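Inactive Zymogen C11 Protease (Parabacteroides distasonis, PDB 6MZO) is the inactive zymogen of a clostripain-like cysteine peptidase of family C11, which in its mature form would probably cleave peptide bonds. Local coordinates at residues A[14-19]-A[94-99]; A[34-39]-A[48-53]. All blocks are in the same frame, centred on the assembly; numbering follows the deposited sequence.

Contact 1 (A[14-19]-A[94-99])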
ATOM      1  N   THR A  14       3.481  13.641  13.312  1.00 22.57           N
ATOM      2  CA  THR A  14       4.118  14.171  12.129  1.00 22.36           C
ATOM      3  C   THR A  14       3.922  13.181  10.985  1.00 23.80           C
ATOM      4  O   THR A  14       4.169  12.017  11.185  1.00 21.94           O
ATOM      5  CB  THR A  14       5.642  14.365  12.357  1.00 24.75           C
ATOM      6  OG1 THR A  14       5.841  15.493  13.211  1.00 25.78           O
ATOM      7  CG2 THR A  14       6.407  14.574  11.099  1.00 24.11           C
ATOM      8  N   VAL A  15       3.357  13.635   9.887  1.00 19.33           N
ATOM      9  CA  VAL A  15       3.176  12.753   8.703  1.00 17.76           C
ATOM     10  C   VAL A  15       4.076  13.229   7.545  1.00 20.30           C
ATOM     11  O   VAL A  15       4.168  14.421   7.226  1.00 19.98           O
ATOM     12  CB  VAL A  15       1.698  12.807   8.255  1.00 20.08           C
ATOM     13  CG1 VAL A  15       1.500  11.982   6.930  1.00 19.78           C
ATOM     14  CG2 VAL A  15       0.750  12.229   9.341  1.00 20.53           C
ATOM     15  N   LEU A  16       4.762  12.261   6.927  1.00 20.31           N
ATOM     16  CA  LEU A  16       5.562  12.443   5.722  1.00 20.20           C
ATOM     17  C   LEU A  16       4.800  11.790   4.566  1.00 20.67           C
ATOM     18  O   LEU A  16       4.406  10.622   4.671  1.00 20.24           O
ATOM     19  CB  LEU A  16       6.959  11.770   5.868  1.00 23.01           C
ATOM     20  CG  LEU A  16       7.697  11.640   4.509  1.00 23.44           C
ATOM     21  CD1 LEU A  16       8.059  13.060   4.029  1.00 24.08           C
ATOM     22  CD2 LEU A  16       8.952  10.763   4.782  1.00 24.49           C
ATOM     23  N   ILE A  17       4.564  12.607   3.534  1.00 19.76           N
ATOM     24  CA  ILE A  17       4.024  12.065   2.256  1.00 19.96           C
ATOM     25  C   ILE A  17       5.174  12.120   1.255  1.00 21.78           C
ATOM     26  O   ILE A  17       5.694  13.206   0.921  1.00 21.37           O
ATOM     27  CB  ILE A  17       2.785  12.883   1.793  1.00 19.65           C
ATOM     28  CG1 ILE A  17       1.722  13.008   2.902  1.00 18.30           C
ATOM     29  CG2 ILE A  17       2.292  12.230   0.427  1.00 19.38           C
ATOM     30  CD1 ILE A  17       0.378  13.681   2.395  1.00 18.61           C
ATOM     31  N   TYR A  18       5.552  10.928   0.771  1.00 21.07           N
ATOM     32  CA  TYR A  18       6.747  10.764  -0.042  1.00 22.90           C
ATOM     33  C   TYR A  18       6.353  10.321  -1.440  1.00 24.97           C
ATOM     34  O   TYR A  18       5.762   9.227  -1.598  1.00 25.96           O
ATOM     35  CB  TYR A  18       7.645   9.698   0.604  1.00 24.68           C
ATOM     36  CG  TYR A  18       8.992   9.480  -0.011  1.00 25.58           C
ATOM     37  CD1 TYR A  18       9.130   8.675  -1.123  1.00 24.45           C
ATOM     38  CD2 TYR A  18      10.109  10.048   0.555  1.00 25.01           C
ATOM     39  CE1 TYR A  18      10.393   8.436  -1.718  1.00 28.11           C
ATOM     40  CE2 TYR A  18      11.357   9.836   0.015  1.00 27.34           C
ATOM     41  CZ  TYR A  18      11.497   9.022  -1.146  1.00 27.56           C
ATOM     42  OH  TYR A  18      12.763   8.791  -1.663  1.00 31.89           O
ATOM     43  N   PHE A  19       6.567  11.223  -2.408  1.00 25.49           N
ATOM     44  CA  PHE A  19       6.219  10.930  -3.800  1.00 24.43           C
ATOM     45  C   PHE A  19       7.436  10.462  -4.542  1.00 32.46           C
ATOM     46  O   PHE A  19       8.306  11.274  -4.882  1.00 31.60           O
ATOM     47  CB  PHE A  19       5.634  12.180  -4.482  1.00 26.69           C
ATOM     48  CG  PHE A  19       4.288  12.610  -3.973  1.00 25.44           C
ATOM     49  CD1 PHE A  19       3.152  12.082  -4.549  1.00 24.90           C
ATOM     50  CD2 PHE A  19       4.120  13.564  -2.931  1.00 22.22           C
ATOM     51  CE1 PHE A  19       1.923  12.446  -4.111  1.00 23.48           C
ATOM     52  CE2 PHE A  19       2.880  13.943  -2.487  1.00 25.78           C
ATOM     53  CZ  PHE A  19       1.738  13.381  -3.063  1.00 25.22           C
ATOM     54  N   THR A  94      14.869   6.521   3.887  1.00 34.44           N
ATOM     55  CA  THR A  94      15.107   6.580   5.337  1.00 38.40           C
ATOM     56  C   THR A  94      15.936   7.820   5.713  1.00 37.93           C
ATOM     57  O   THR A  94      15.805   8.325   6.819  1.00 38.68           O
ATOM     58  CB  THR A  94      15.767   5.307   5.861  1.00 37.62           C
ATOM     59  OG1 THR A  94      17.069   5.151   5.283  1.00 41.30           O
ATOM     60  CG2 THR A  94      14.875   4.070   5.505  1.00 43.84           C
ATOM     61  N   GLN A  95      16.703   8.335   4.767  1.00 35.89           N
ATOM     62  CA  GLN A  95      17.395   9.631   4.955  1.00 39.12           C
ATOM     63  C   GLN A  95      16.371  10.756   5.227  1.00 38.13           C
ATOM     64  O   GLN A  95      16.523  11.555   6.167  1.00 39.61           O
ATOM     65  CB  GLN A  95      18.216   9.996   3.737  1.00 44.57           C
ATOM     66  CG  GLN A  95      18.832  11.384   3.867  1.00 56.97           C
ATOM     67  CD  GLN A  95      19.571  11.806   2.620  1.00 67.04           C
ATOM     68  OE1 GLN A  95      20.004  10.955   1.827  1.00 71.33           O
ATOM     69  NE2 GLN A  95      19.716  13.123   2.428  1.00 68.60           N
ATOM     70  N   ILE A  96      15.306  10.784   4.422  1.00 34.43           N
ATOM     71  CA  ILE A  96      14.260  11.778   4.535  1.00 31.24           C
ATOM     72  C   ILE A  96      13.446  11.557   5.817  1.00 32.97           C
ATOM     73  O   ILE A  96      13.145  12.514   6.534  1.00 32.58           O
ATOM     74  CB  ILE A  96      13.310  11.732   3.313  1.00 30.94           C
ATOM     75  CG1 ILE A  96      14.081  12.065   2.011  1.00 34.89           C
ATOM     76  CG2 ILE A  96      12.131  12.679   3.524  1.00 29.04           C
ATOM     77  CD1 ILE A  96      14.834  13.457   1.991  1.00 35.84           C
ATOM     78  N   ILE A  97      13.104  10.294   6.104  1.00 31.23           N
ATOM     79  CA  ILE A  97      12.344  10.020   7.343  1.00 31.00           C
ATOM     80  C   ILE A  97      13.187  10.481   8.544  1.00 35.05           C
ATOM     81  O   ILE A  97      12.664  11.109   9.507  1.00 33.93           O
ATOM     82  CB  ILE A  97      12.004   8.515   7.466  1.00 29.57           C
ATOM     83  CG1 ILE A  97      10.958   8.138   6.468  1.00 26.58           C
ATOM     84  CG2 ILE A  97      11.488   8.215   8.889  1.00 32.37           C
ATOM     85  CD1 ILE A  97      10.878   6.638   6.309  1.00 28.23           C
ATOM     86  N   ASP A  98      14.495  10.174   8.542  1.00 36.34           N
ATOM     87  CA  ASP A  98      15.309  10.587   9.660  1.00 36.11           C
ATOM     88  C   ASP A  98      15.288  12.085   9.828  1.00 38.38           C
ATOM     89  O   ASP A  98      15.225  12.597  10.970  1.00 39.86           O
ATOM     90  CB  ASP A  98      16.779  10.122   9.490  1.00 38.54           C
ATOM     91  CG  ASP A  98      16.926   8.633   9.640  1.00 39.50           C
ATOM     92  OD1 ASP A  98      16.043   7.978  10.202  1.00 40.35           O
ATOM     93  OD2 ASP A  98      17.956   8.092   9.189  1.00 42.92           O
ATOM     94  N   LYS A  99      15.411  12.793   8.702  1.00 37.55           N
ATOM     95  CA  LYS A  99      15.420  14.257   8.788  1.00 36.32           C
ATOM     96  C   LYS A  99      14.084  14.791   9.342  1.00 35.64           C
ATOM     97  O   LYS A  99      14.046  15.675  10.214  1.00 39.28           O
ATOM     98  CB  LYS A  99      15.740  14.874   7.416  1.00 39.36           C
ATOM     99  CG  LYS A  99      15.542  16.369   7.404  1.00 45.04           C
ATOM    100  CD  LYS A  99      16.137  17.062   6.193  1.00 51.04           C
ATOM    101  CE  LYS A  99      16.130  18.606   6.396  1.00 55.11           C
ATOM    102  NZ  LYS A  99      17.215  18.996   7.329  1.00 53.37           N
TER
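Leu16 reaches from strand 14-19 into the flank of helix 90-103 and turns one methyl toward the gap between two isoleucines: its CD2 lies 3.7 Å from CG1 of Ile97 and 3.9 Å from CG2 of Ile96. The other methyl, CD1, also meets Ile96 CG2, at 4.1 Å, which places that isoleucine methyl against both branches of the leucine. A chi1 of 166° swings the leucine's CG to the side opposite its backbone N and extends the fork toward the helix; its side chain crosses each isoleucine at about a right angle. This is the tight part of the contact, with the nearest CA pair, Leu16 and Ile97, 7.4 Å apart.

Packing thins at Tyr18. Here a single approach is made, from CE2 to Ile96 CG1 at 4.0 Å, and the methylene stands at the edge of the ring, near its plane, rather than over a face. The ring itself stacks with Tyr53. On the far side of the helix Gln95 and Asp98 are solvent-exposed and lie well away from the strand.

Strand and helix segments run nearly antiparallel, at 154°, with axes 9.9 Å apart at closest approach. All four touching residues are buried and every contact between them is carbon to carbon, which is consistent with cohesion from dispersion and the exclusion of water; 151 Å² is buried, both sides summed. The one side-chain polar group among them, the Tyr18 hydroxyl, is satisfied by Ser87 O, outside the two segments.

Contact 2 (A[34-39]-A[48-53])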
ATOM      1  N   ARG A  34      -2.120  19.544  -5.114  1.00 26.45           N
ATOM      2  CA  ARG A  34      -3.280  20.417  -5.087  1.00 23.89           C
ATOM      3  C   ARG A  34      -4.366  19.868  -4.125  1.00 26.56           C
ATOM      4  O   ARG A  34      -4.978  20.635  -3.336  1.00 23.24           O
ATOM      5  CB  ARG A  34      -3.830  20.588  -6.544  1.00 25.77           C
ATOM      6  CG  ARG A  34      -5.083  21.477  -6.620  1.00 28.40           C
ATOM      7  CD  ARG A  34      -6.385  20.695  -6.557  1.00 30.98           C
ATOM      8  NE  ARG A  34      -6.671  20.061  -7.834  1.00 36.81           N
ATOM      9  CZ  ARG A  34      -7.164  18.844  -8.028  1.00 44.07           C
ATOM     10  NH1 ARG A  34      -7.385  18.441  -9.294  1.00 41.14           N
ATOM     11  NH2 ARG A  34      -7.461  18.045  -6.994  1.00 43.04           N
ATOM     12  N   ALA A  35      -4.640  18.549  -4.193  1.00 22.08           N
ATOM     13  CA  ALA A  35      -5.653  17.958  -3.341  1.00 22.00           C
ATOM     14  C   ALA A  35      -5.234  18.061  -1.843  1.00 20.96           C
ATOM     15  O   ALA A  35      -6.086  18.315  -0.993  1.00 22.81           O
ATOM     16  CB  ALA A  35      -5.882  16.476  -3.736  1.00 24.78           C
ATOM     17  N   ILE A  36      -3.958  17.833  -1.567  1.00 21.81           N
ATOM     18  CA  ILE A  36      -3.451  17.909  -0.192  1.00 20.66           C
ATOM     19  C   ILE A  36      -3.618  19.312   0.311  1.00 23.21           C
ATOM     20  O   ILE A  36      -4.071  19.504   1.480  1.00 20.72           O
ATOM     21  CB  ILE A  36      -1.947  17.501  -0.139  1.00 20.79           C
ATOM     22  CG1 ILE A  36      -1.846  15.986  -0.366  1.00 18.88           C
ATOM     23  CG2 ILE A  36      -1.260  17.953   1.202  1.00 19.81           C
ATOM     24  CD1 ILE A  36      -0.420  15.541  -0.814  1.00 21.55           C
ATOM     25  N   LYS A  37      -3.236  20.298  -0.494  1.00 19.87           N
ATOM     26  CA  LYS A  37      -3.412  21.706  -0.009  1.00 20.51           C
ATOM     27  C   LYS A  37      -4.879  22.042   0.236  1.00 24.31           C
ATOM     28  O   LYS A  37      -5.212  22.716   1.221  1.00 22.55           O
ATOM     29  CB  LYS A  37      -2.813  22.677  -1.016  1.00 21.78           C
ATOM     30  CG  LYS A  37      -1.302  22.586  -1.096  1.00 21.90           C
ATOM     31  CD  LYS A  37      -0.743  23.018  -2.485  1.00 33.03           C
ATOM     32  CE  LYS A  37      -0.789  24.433  -2.689  1.00 41.05           C
ATOM     33  NZ  LYS A  37      -0.180  24.803  -4.087  1.00 36.21           N
ATOM     34  N   GLU A  38      -5.783  21.572  -0.634  1.00 22.85           N
ATOM     35  CA  GLU A  38      -7.200  21.831  -0.374  1.00 21.33           C
ATOM     36  C   GLU A  38      -7.664  21.104   0.897  1.00 20.44           C
ATOM     37  O   GLU A  38      -8.531  21.641   1.649  1.00 21.05           O
ATOM     38  CB  GLU A  38      -8.099  21.402  -1.567  1.00 22.10           C
ATOM     39  CG  GLU A  38      -7.787  22.342  -2.745  1.00 26.92           C
ATOM     40  CD  GLU A  38      -8.727  22.186  -3.903  1.00 31.55           C
ATOM     41  OE1 GLU A  38      -9.356  21.131  -4.026  1.00 34.63           O
ATOM     42  OE2 GLU A  38      -8.850  23.126  -4.690  1.00 38.12           O
ATOM     43  N   GLY A  39      -7.136  19.917   1.118  1.00 19.42           N
ATOM     44  CA  GLY A  39      -7.553  19.128   2.286  1.00 20.84           C
ATOM     45  C   GLY A  39      -7.084  19.799   3.582  1.00 18.70           C
ATOM     46  O   GLY A  39      -7.846  19.830   4.572  1.00 18.90           O
ATOM     47  N   GLY A  48      -0.690  19.077  14.239  1.00 24.37           N
ATOM     48  CA  GLY A  48       0.325  18.150  13.712  1.00 25.94           C
ATOM     49  C   GLY A  48       1.256  18.805  12.660  1.00 28.65           C
ATOM     50  O   GLY A  48       1.028  19.965  12.254  1.00 29.75           O
ATOM     51  N   ASN A  49       2.275  18.054  12.196  1.00 23.82           N
ATOM     52  CA  ASN A  49       3.195  18.569  11.165  1.00 20.99           C
ATOM     53  C   ASN A  49       3.046  17.795   9.896  1.00 23.46           C
ATOM     54  O   ASN A  49       3.008  16.579   9.960  1.00 23.99           O
ATOM     55  CB  ASN A  49       4.643  18.458  11.633  1.00 23.57           C
ATOM     56  CG  ASN A  49       4.871  19.168  12.921  1.00 29.83           C
ATOM     57  OD1 ASN A  49       4.667  20.396  13.004  1.00 29.68           O
ATOM     58  ND2 ASN A  49       5.269  18.397  13.982  1.00 31.95           N
ATOM     59  N   LEU A  50       2.975  18.480   8.746  1.00 20.07           N
ATOM     60  CA  LEU A  50       2.817  17.765   7.466  1.00 19.46           C
ATOM     61  C   LEU A  50       4.072  18.089   6.618  1.00 24.61           C
ATOM     62  O   LEU A  50       4.287  19.260   6.284  1.00 23.09           O
ATOM     63  CB  LEU A  50       1.588  18.218   6.731  1.00 20.05           C
ATOM     64  CG  LEU A  50       1.364  17.469   5.388  1.00 21.96           C
ATOM     65  CD1 LEU A  50       1.199  15.903   5.472  1.00 22.51           C
ATOM     66  CD2 LEU A  50       0.190  18.131   4.740  1.00 23.99           C
ATOM     67  N   LEU A  51       4.838  17.052   6.254  1.00 22.66           N
ATOM     68  CA  LEU A  51       6.033  17.179   5.451  1.00 21.36           C
ATOM     69  C   LEU A  51       5.815  16.405   4.157  1.00 23.69           C
ATOM     70  O   LEU A  51       5.193  15.333   4.158  1.00 21.20           O
ATOM     71  CB  LEU A  51       7.215  16.582   6.192  1.00 22.88           C
ATOM     72  CG  LEU A  51       7.877  17.458   7.293  1.00 23.36           C
ATOM     73  CD1 LEU A  51       8.622  18.586   6.554  1.00 30.32           C
ATOM     74  CD2 LEU A  51       6.934  18.009   8.321  1.00 27.64           C
ATOM     75  N   ILE A  52       6.287  16.976   3.043  1.00 22.30           N
ATOM     76  CA  ILE A  52       6.159  16.357   1.690  1.00 22.67           C
ATOM     77  C   ILE A  52       7.518  16.250   1.060  1.00 25.41           C
ATOM     78  O   ILE A  52       8.329  17.211   1.149  1.00 25.65           O
ATOM     79  CB  ILE A  52       5.318  17.234   0.739  1.00 24.54           C
ATOM     80  CG1 ILE A  52       4.086  17.798   1.427  1.00 25.07           C
ATOM     81  CG2 ILE A  52       4.937  16.494  -0.550  1.00 24.60           C
ATOM     82  CD1 ILE A  52       2.999  16.749   1.794  1.00 27.60           C
ATOM     83  N   TYR A  53       7.773  15.134   0.387  1.00 24.83           N
ATOM     84  CA  TYR A  53       8.997  14.981  -0.412  1.00 27.07           C
ATOM     85  C   TYR A  53       8.536  14.752  -1.813  1.00 30.12           C
ATOM     86  O   TYR A  53       7.632  13.869  -2.054  1.00 26.99           O
ATOM     87  CB  TYR A  53       9.832  13.800   0.059  1.00 27.29           C
ATOM     88  CG  TYR A  53      11.004  13.488  -0.838  1.00 29.65           C
ATOM     89  CD1 TYR A  53      12.245  14.098  -0.631  1.00 34.22           C
ATOM     90  CD2 TYR A  53      10.887  12.531  -1.867  1.00 30.92           C
ATOM     91  CE1 TYR A  53      13.334  13.807  -1.457  1.00 37.87           C
ATOM     92  CE2 TYR A  53      11.955  12.267  -2.709  1.00 34.58           C
ATOM     93  CZ  TYR A  53      13.166  12.893  -2.479  1.00 36.42           C
ATOM     94  OH  TYR A  53      14.215  12.543  -3.295  1.00 39.69           O
TER
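Ile36 meets strand 49-54 through its branch methyl: CG2 approaches CD2 of Leu50 at 3.8 Å and CD1 of Ile52 at a looser 4.5 Å. These two apolar approaches make up the whole contact between segments 34-39 and 48-53, and all three residues are buried. Only 94 Å² is buried in total, and the nearest CA atoms, those of Ile36 and Leu50, are 9.9 Å apart; the gap is bridged by side chains alone. Leu50 spans its share because its CG is anti to the backbone N (chi1 -179°), which carries the CD2 branch out to the isoleucine. In Ile36 a chi1 of -72° sets CG2 anti to the backbone N, and this is the branch that touches both strand residues.

Further apolar packing closes round the trio. Ile36 also touches Ile17 and Phe19 of strand 14-19 and Leu66 of strand 62-69, while Met199 and Phe203 of helix 195-203 lie against Leu50.

Between the two segments the contact is apolar; the hydrogen bonds lie within the helix and between strands. Within the helix, Glu38 N donates to Arg34 O at 3.0 Å and Gly39 N to Ala35 O at 2.9 Å. The strand is held in the sheet from both flanks: Leu51 pairs through its backbone with Val15, and Leu50 with Leu66.

Strand 14-19, helix 26-43 and strand 49-54 follow one another in the chain, and the two strands lie parallel and adjacent in the sheet. With the helix packed over them, they form a beta-alpha-beta crossover, a recurring element of the alpha/beta/alpha sandwich, the caspase-like fold of clan CD peptidases.

From the N terminus the chain first lays down strand 14-19, turns into helix 26-43 and returns as strand 49-54. Contact 2 closes the short helix-to-strand part of this unit, its segments nine residues apart. Strands 62-69 and 72-80 then extend the sheet before helix 90-103 returns to strand 14-19, where contact 1 joins segments 75 residues apart at their closest ends, with contact 2 nested inside. The centres of the two contacts lie about 13 Å apart, and the strands join them directly: Ile17 N to Leu51 O and Phe19 N to Tyr53 O, both 2.9 Å, are probable hydrogen bonds. Ile17 and Leu16 face opposite ways, placing helices 26-43 and 90-103 on opposite sheet faces.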